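Local coordinates for protein particle-associated glycoside hydrolase (PDB 6C72) that is a phage tail spike glycoside hydrolase that depolymerises the capsular polysaccharide of Acinetobacter baumannii, degrading the host capsule during virus entry, at residues Lys88-Thr93 against Val117-Leu122; Gly125-Leu130 against Asn144-Gly149. All coordinates share one frame; numbering follows the deposited sequence.

Contact 1 of 2, residues Lys88-Thr93 against Val117-Leu122. With ZN (zinc ion), chain E; ZN (zinc ion), chain F.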
ATOM      1  N   LYS A  88      14.987 -18.746  26.580  1.00 37.49           N
ATOM      2  CA  LYS A  88      13.527 -18.702  26.427  1.00 35.24           C
ATOM      3  C   LYS A  88      13.001 -19.752  25.447  1.00 33.41           C
ATOM      4  O   LYS A  88      12.007 -19.523  24.757  1.00 32.54           O
ATOM      5  CB  LYS A  88      13.053 -17.307  26.011  1.00 36.54           C
ATOM      6  CG  LYS A  88      13.447 -16.200  26.976  1.00 39.04           C
ATOM      7  CD  LYS A  88      13.126 -14.822  26.404  1.00 41.07           C
ATOM      8  CE  LYS A  88      11.626 -14.661  26.138  1.00 39.42           C
ATOM      9  NZ  LYS A  88      11.311 -13.309  25.588  1.00 41.73           N
ATOM     10  N   VAL A  89      13.630 -20.922  25.403  1.00 33.24           N
ATOM     11  CA  VAL A  89      13.193 -22.034  24.564  1.00 32.22           C
ATOM     12  C   VAL A  89      13.082 -23.270  25.446  1.00 31.07           C
ATOM     13  O   VAL A  89      14.063 -23.677  26.077  1.00 32.00           O
ATOM     14  CB  VAL A  89      14.154 -22.308  23.387  1.00 34.28           C
ATOM     15  CG1 VAL A  89      13.654 -23.485  22.557  1.00 33.82           C
ATOM     16  CG2 VAL A  89      14.315 -21.081  22.505  1.00 35.83           C
ATOM     17  N   LEU A  90      11.889 -23.840  25.521  1.00 35.37           N
ATOM     18  CA  LEU A  90      11.661 -25.105  26.201  1.00 34.37           C
ATOM     19  C   LEU A  90      11.401 -26.191  25.163  1.00 32.26           C
ATOM     20  O   LEU A  90      10.460 -26.079  24.368  1.00 31.50           O
ATOM     21  CB  LEU A  90      10.487 -24.990  27.163  1.00 34.63           C
ATOM     22  CG  LEU A  90       9.952 -26.298  27.731  1.00 33.10           C
ATOM     23  CD1 LEU A  90      11.002 -27.028  28.559  1.00 34.01           C
ATOM     24  CD2 LEU A  90       8.742 -25.975  28.569  1.00 32.87           C
ATOM     25  N   HIS A  91      12.233 -27.231  25.160  1.00 39.21           N
ATOM     26  CA  HIS A  91      11.979 -28.389  24.311  1.00 37.80           C
ATOM     27  C   HIS A  91      10.931 -29.264  24.992  1.00 37.05           C
ATOM     28  O   HIS A  91      11.107 -29.655  26.149  1.00 37.27           O
ATOM     29  CB  HIS A  91      13.267 -29.169  24.054  1.00 37.66           C
ATOM     30  CG  HIS A  91      14.255 -28.431  23.207  1.00 38.20           C
ATOM     31  ND1 HIS A  91      14.552 -28.801  21.912  1.00 38.57           N
ATOM     32  CD2 HIS A  91      15.007 -27.333  23.464  1.00 39.16           C
ATOM     33  CE1 HIS A  91      15.436 -27.959  21.405  1.00 39.90           C
ATOM     34  NE2 HIS A  91      15.725 -27.056  22.324  1.00 39.31           N
ATOM     35  N   ALA A  92       9.826 -29.540  24.297  1.00 38.95           N
ATOM     36  CA  ALA A  92       8.771 -30.352  24.890  1.00 38.64           C
ATOM     37  C   ALA A  92       9.290 -31.724  25.312  1.00 38.24           C
ATOM     38  O   ALA A  92       8.759 -32.327  26.257  1.00 38.39           O
ATOM     39  CB  ALA A  92       7.603 -30.489  23.922  1.00 38.83           C
ATOM     40  N   THR A  93      10.327 -32.235  24.636  1.00 33.58           N
ATOM     41  CA  THR A  93      10.928 -33.484  25.092  1.00 35.35           C
ATOM     42  C   THR A  93      11.436 -33.378  26.527  1.00 34.06           C
ATOM     43  O   THR A  93      11.522 -34.395  27.231  1.00 35.00           O
ATOM     44  CB  THR A  93      12.067 -33.894  24.163  1.00 38.16           C
ATOM     45  OG1 THR A  93      12.984 -32.802  24.033  1.00 37.59           O
ATOM     46  CG2 THR A  93      11.541 -34.318  22.792  1.00 40.39           C
ATOM     47  N   VAL A 117       3.509 -25.294  27.363  1.00 29.71           N
ATOM     48  CA  VAL A 117       3.011 -23.967  27.007  1.00 29.55           C
ATOM     49  C   VAL A 117       2.692 -23.173  28.267  1.00 30.59           C
ATOM     50  O   VAL A 117       3.045 -21.991  28.379  1.00 31.12           O
ATOM     51  CB  VAL A 117       1.783 -24.082  26.082  1.00 29.43           C
ATOM     52  CG1 VAL A 117       1.202 -22.719  25.784  1.00 30.19           C
ATOM     53  CG2 VAL A 117       2.141 -24.824  24.815  1.00 28.73           C
ATOM     54  N   ASP A 118       2.031 -23.820  29.239  1.00 36.48           N
ATOM     55  CA  ASP A 118       1.668 -23.159  30.489  1.00 37.65           C
ATOM     56  C   ASP A 118       2.889 -22.710  31.275  1.00 38.07           C
ATOM     57  O   ASP A 118       2.890 -21.620  31.857  1.00 39.13           O
ATOM     58  CB  ASP A 118       0.815 -24.080  31.357  1.00 37.86           C
ATOM     59  CG  ASP A 118      -0.594 -24.242  30.831  1.00 38.32           C
ATOM     60  OD1 ASP A 118      -0.915 -23.656  29.772  1.00 38.49           O
ATOM     61  OD2 ASP A 118      -1.399 -24.920  31.512  1.00 38.78           O
ATOM     62  N   TYR A 119       3.933 -23.539  31.326  1.00 31.44           N
ATOM     63  CA  TYR A 119       5.098 -23.177  32.126  1.00 31.78           C
ATOM     64  C   TYR A 119       5.884 -22.036  31.485  1.00 32.24           C
ATOM     65  O   TYR A 119       6.359 -21.134  32.190  1.00 33.70           O
ATOM     66  CB  TYR A 119       5.989 -24.396  32.352  1.00 32.26           C
ATOM     67  CG  TYR A 119       7.223 -24.067  33.152  1.00 32.83           C
ATOM     68  CD1 TYR A 119       7.132 -23.715  34.491  1.00 33.62           C
ATOM     69  CD2 TYR A 119       8.476 -24.077  32.560  1.00 33.89           C
ATOM     70  CE1 TYR A 119       8.252 -23.400  35.231  1.00 35.17           C
ATOM     71  CE2 TYR A 119       9.610 -23.770  33.294  1.00 35.50           C
ATOM     72  CZ  TYR A 119       9.490 -23.437  34.632  1.00 36.11           C
ATOM     73  OH  TYR A 119      10.609 -23.121  35.360  1.00 37.21           O
ATOM     74  N   MET A 120       6.036 -22.058  30.150  1.00 34.39           N
ATOM     75  CA  MET A 120       6.691 -20.945  29.464  1.00 35.64           C
ATOM     76  C   MET A 120       5.905 -19.654  29.649  1.00 35.88           C
ATOM     77  O   MET A 120       6.488 -18.592  29.892  1.00 37.03           O
ATOM     78  CB  MET A 120       6.852 -21.253  27.976  1.00 34.94           C
ATOM     79  CG  MET A 120       7.972 -22.223  27.656  1.00 35.84           C
ATOM     80  SD  MET A 120       9.592 -21.702  28.252  1.00 37.73           S
ATOM     81  CE  MET A 120       9.978 -20.369  27.134  1.00 38.52           C
ATOM     82  N   ALA A 121       4.577 -19.729  29.560  1.00 30.49           N
ATOM     83  CA  ALA A 121       3.757 -18.558  29.841  1.00 30.90           C
ATOM     84  C   ALA A 121       3.895 -18.087  31.290  1.00 31.54           C
ATOM     85  O   ALA A 121       3.621 -16.921  31.582  1.00 32.01           O
ATOM     86  CB  ALA A 121       2.290 -18.852  29.519  1.00 30.97           C
ATOM     87  N   LEU A 122       4.279 -18.971  32.209  1.00 40.37           N
ATOM     88  CA  LEU A 122       4.513 -18.540  33.581  1.00 40.86           C
ATOM     89  C   LEU A 122       5.829 -17.776  33.711  1.00 41.24           C
ATOM     90  O   LEU A 122       5.915 -16.842  34.508  1.00 41.51           O
ATOM     91  CB  LEU A 122       4.496 -19.752  34.520  1.00 40.75           C
ATOM     92  CG  LEU A 122       4.503 -19.609  36.045  1.00 41.27           C
ATOM     93  CD1 LEU A 122       3.183 -19.092  36.576  1.00 41.19           C
ATOM     94  CD2 LEU A 122       4.840 -20.949  36.692  1.00 41.11           C
TER
HETATM   95 ZN    ZN E 802      13.775 -30.871  21.024  1.00 76.53          ZN
HETATM   96 ZN    ZN F 803      16.973 -25.672  21.509  1.00 66.49          ZN
HETATM   97  O   HOH W   1      11.309 -30.868  21.815  1.00 18.23           O
HETATM   98  O   HOH W   2      18.673 -26.500  21.540  1.00 31.53           O
HETATM   99  O   HOH W   3      15.893 -24.707  19.512  1.00 25.78           O
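Met120 of helix 110-122 lies against Leu90 of strand 89-91, where the helix covers the inner side of the first strand of the parallel beta-helix expected of a phage tailspike. Strand and helix run nearly antiparallel (160°), their short axes 9.6 Å apart. The tight part is sulfur on aliphatic carbon: Met120 SD meets Leu90 CB at 3.6 Å, and Met120 CG lies 3.9 Å from Leu90 CD2, the two side chains crossing obliquely. The bend at chi2 (-57°) sets SD beside Leu90, and that at chi3 (-72°) carries the methyl, Met120 CE, to 3.2 Å from Lys88 O. Val128 and Val145 touch the same methionine, placing it in the buried interior. Packing thins toward Tyr119, which is partly exposed: Leu90 CD2 comes to the edge of its ring, near the plane, and stays 4.4 Å from Tyr119 CD2. At the other end the Lys88 side chain is partly exposed and leads away from the helix. Val89 and His91 occupy the reverse face of the strand. There the imidazole bridges two zinc ions: one, with one water, 2.4 Å from His91 ND1; the other, with two, 2.0 Å from His91 NE2.

Contact 2 of 2, residues Gly125-Leu130 against Asn144-Gly149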
ATOM      1  N   GLY A 125       7.161 -16.164  28.736  1.00 32.98           N
ATOM      2  CA  GLY A 125       6.933 -16.491  27.353  1.00 32.66           C
ATOM      3  C   GLY A 125       8.198 -16.936  26.649  1.00 33.54           C
ATOM      4  O   GLY A 125       9.288 -17.047  27.226  1.00 34.01           O
ATOM      5  N   GLY A 126       8.039 -17.189  25.355  1.00 37.88           N
ATOM      6  CA  GLY A 126       9.129 -17.703  24.567  1.00 38.40           C
ATOM      7  C   GLY A 126       8.661 -18.747  23.575  1.00 36.68           C
ATOM      8  O   GLY A 126       7.621 -18.589  22.918  1.00 34.66           O
ATOM      9  N   VAL A 127       9.413 -19.835  23.466  1.00 30.19           N
ATOM     10  CA  VAL A 127       9.158 -20.845  22.450  1.00 29.62           C
ATOM     11  C   VAL A 127       9.084 -22.216  23.106  1.00 29.24           C
ATOM     12  O   VAL A 127       9.946 -22.569  23.920  1.00 29.72           O
ATOM     13  CB  VAL A 127      10.239 -20.825  21.354  1.00 30.14           C
ATOM     14  CG1 VAL A 127      10.056 -22.001  20.426  1.00 29.58           C
ATOM     15  CG2 VAL A 127      10.170 -19.509  20.574  1.00 30.76           C
ATOM     16  N   VAL A 128       8.057 -22.978  22.752  1.00 28.95           N
ATOM     17  CA  VAL A 128       8.010 -24.411  23.009  1.00 28.53           C
ATOM     18  C   VAL A 128       8.418 -25.101  21.719  1.00 28.81           C
ATOM     19  O   VAL A 128       7.713 -25.009  20.701  1.00 27.88           O
ATOM     20  CB  VAL A 128       6.627 -24.875  23.474  1.00 28.22           C
ATOM     21  CG1 VAL A 128       6.596 -26.392  23.473  1.00 28.32           C
ATOM     22  CG2 VAL A 128       6.318 -24.314  24.858  1.00 28.59           C
ATOM     23  N   GLN A 129       9.582 -25.747  21.750  1.00 31.61           N
ATOM     24  CA  GLN A 129      10.128 -26.444  20.594  1.00 32.10           C
ATOM     25  C   GLN A 129       9.572 -27.860  20.554  1.00 30.51           C
ATOM     26  O   GLN A 129       9.622 -28.582  21.559  1.00 29.95           O
ATOM     27  CB  GLN A 129      11.657 -26.473  20.664  1.00 33.48           C
ATOM     28  CG  GLN A 129      12.326 -27.193  19.515  1.00 34.05           C
ATOM     29  CD  GLN A 129      12.200 -26.434  18.194  1.00 34.04           C
ATOM     30  OE1 GLN A 129      12.478 -25.228  18.121  1.00 34.34           O
ATOM     31  NE2 GLN A 129      11.777 -27.135  17.144  1.00 33.53           N
ATOM     32  N   LEU A 130       9.021 -28.230  19.441  1.00 28.20           N
ATOM     33  CA  LEU A 130       8.608 -29.609  19.248  1.00 28.21           C
ATOM     34  C   LEU A 130       9.672 -30.354  18.458  1.00 28.69           C
ATOM     35  O   LEU A 130      10.349 -29.761  17.620  1.00 28.76           O
ATOM     36  CB  LEU A 130       7.280 -29.708  18.497  1.00 27.53           C
ATOM     37  CG  LEU A 130       6.109 -29.027  19.188  1.00 27.28           C
ATOM     38  CD1 LEU A 130       4.823 -29.207  18.402  1.00 26.91           C
ATOM     39  CD2 LEU A 130       5.973 -29.543  20.622  1.00 27.83           C
ATOM     40  N   ASN A 144       2.259 -14.772  24.452  1.00 32.22           N
ATOM     41  CA  ASN A 144       3.684 -14.604  24.194  1.00 32.19           C
ATOM     42  C   ASN A 144       4.428 -15.942  24.191  1.00 31.16           C
ATOM     43  O   ASN A 144       5.614 -16.011  24.521  1.00 31.19           O
ATOM     44  CB  ASN A 144       4.306 -13.620  25.191  1.00 32.93           C
ATOM     45  CG  ASN A 144       3.588 -12.275  25.204  1.00 34.17           C
ATOM     46  OD1 ASN A 144       3.145 -11.797  26.256  1.00 34.59           O
ATOM     47  ND2 ASN A 144       3.456 -11.663  24.035  1.00 34.95           N
ATOM     48  N   VAL A 145       3.733 -17.021  23.843  1.00 30.46           N
ATOM     49  CA  VAL A 145       4.346 -18.328  23.654  1.00 29.69           C
ATOM     50  C   VAL A 145       4.116 -18.761  22.215  1.00 29.39           C
ATOM     51  O   VAL A 145       2.992 -18.662  21.708  1.00 29.50           O
ATOM     52  CB  VAL A 145       3.786 -19.377  24.630  1.00 29.33           C
ATOM     53  CG1 VAL A 145       4.305 -20.773  24.262  1.00 28.77           C
ATOM     54  CG2 VAL A 145       4.143 -19.001  26.074  1.00 29.71           C
ATOM     55  N   GLU A 146       5.175 -19.237  21.565  1.00 33.21           N
ATOM     56  CA  GLU A 146       5.117 -19.769  20.212  1.00 32.17           C
ATOM     57  C   GLU A 146       5.475 -21.252  20.240  1.00 31.76           C
ATOM     58  O   GLU A 146       6.464 -21.643  20.868  1.00 33.17           O
ATOM     59  CB  GLU A 146       6.081 -19.014  19.289  1.00 33.25           C
ATOM     60  CG  GLU A 146       6.270 -19.647  17.909  1.00 32.52           C
ATOM     61  CD  GLU A 146       7.386 -18.990  17.108  1.00 33.87           C
ATOM     62  OE1 GLU A 146       7.925 -17.946  17.546  1.00 35.28           O
ATOM     63  OE2 GLU A 146       7.740 -19.526  16.037  1.00 33.64           O
ATOM     64  N   VAL A 147       4.684 -22.067  19.549  1.00 30.94           N
ATOM     65  CA  VAL A 147       4.962 -23.489  19.375  1.00 30.57           C
ATOM     66  C   VAL A 147       5.685 -23.644  18.047  1.00 31.02           C
ATOM     67  O   VAL A 147       5.214 -23.141  17.020  1.00 30.37           O
ATOM     68  CB  VAL A 147       3.674 -24.327  19.415  1.00 29.42           C
ATOM     69  CG1 VAL A 147       3.964 -25.772  19.074  1.00 29.08           C
ATOM     70  CG2 VAL A 147       3.015 -24.233  20.786  1.00 29.76           C
ATOM     71  N   ARG A 148       6.859 -24.276  18.070  1.00 27.47           N
ATOM     72  CA  ARG A 148       7.718 -24.360  16.899  1.00 27.72           C
ATOM     73  C   ARG A 148       8.136 -25.805  16.656  1.00 27.54           C
ATOM     74  O   ARG A 148       8.610 -26.480  17.572  1.00 27.70           O
ATOM     75  CB  ARG A 148       8.954 -23.461  17.064  1.00 28.55           C
ATOM     76  CG  ARG A 148       9.835 -23.391  15.822  1.00 29.16           C
ATOM     77  CD  ARG A 148      10.987 -22.400  15.997  1.00 30.32           C
ATOM     78  NE  ARG A 148      11.929 -22.833  17.025  1.00 30.67           N
ATOM     79  CZ  ARG A 148      12.713 -22.016  17.722  1.00 31.57           C
ATOM     80  NH1 ARG A 148      12.669 -20.706  17.512  1.00 32.24           N
ATOM     81  NH2 ARG A 148      13.533 -22.510  18.645  1.00 31.99           N
ATOM     82  N   GLY A 149       7.962 -26.275  15.422  1.00 31.32           N
ATOM     83  CA  GLY A 149       8.394 -27.601  15.039  1.00 31.49           C
ATOM     84  C   GLY A 149       9.809 -27.615  14.486  1.00 31.57           C
ATOM     85  O   GLY A 149      10.543 -26.626  14.526  1.00 31.60           O
TER
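The Arg148 guanidinium has Val127 CG1 over the centre of one face, 3.8 Å above the plane, and the Gln129 amide at its edge. Both groups project from one side of a parallel beta ladder between adjacent turns of the beta-helix. Arg148 grips Gln129 side-on: NE donates to Gln129 OE1 at 2.7 Å and NH2 to the same oxygen at 3.0 Å, with OE1 nearly in the guanidinium plane and the amide turned 31° from it. Gln129 NE2 donates to Leu130 O at 3.0 Å and more weakly to Gly149 O, so both ends of the amide are engaged. Lys88 of a third subunit packs on Arg148, while Glu146, alongside Val127, is hydrogen-bonded through OE2 to Ser202 OG. Val128, Val145 and Val147 make up the other, apolar, inward face, Val128 CG2 facing Val145 CG1; Leu130, just past the ladder, adds CD1 at 3.6 Å from Val147 CG1. At the start Gly125 CA passes 3.2 Å from Asn144 O. From there amides and carbonyls alternate across the strands, ending with the nearly straight bond from Leu130 N to Arg148 O, 2.6 Å long with an N-H...O angle of 178°.

How the contacts relate
Contact 1 and contact 2 follow each other along the chain, their centres about 7 Å apart, near the N-terminal end of the beta-helix. Strand 126-129 joins them: it pairs in parallel with strand 89-91 on one side, as in the probable bond from Gln129 N to Leu90 O (2.8 Å), and with strand 145-148 on the other. Helix 110-122 connects the first two strands and leads directly into 125-130, with Met120 O probably accepting from Gly125 N. It lies against the apolar face of all three strands, covering the interior where the stack of turns begins, while the reverse face carries the zinc-bound histidine and the arginine-glutamine pair.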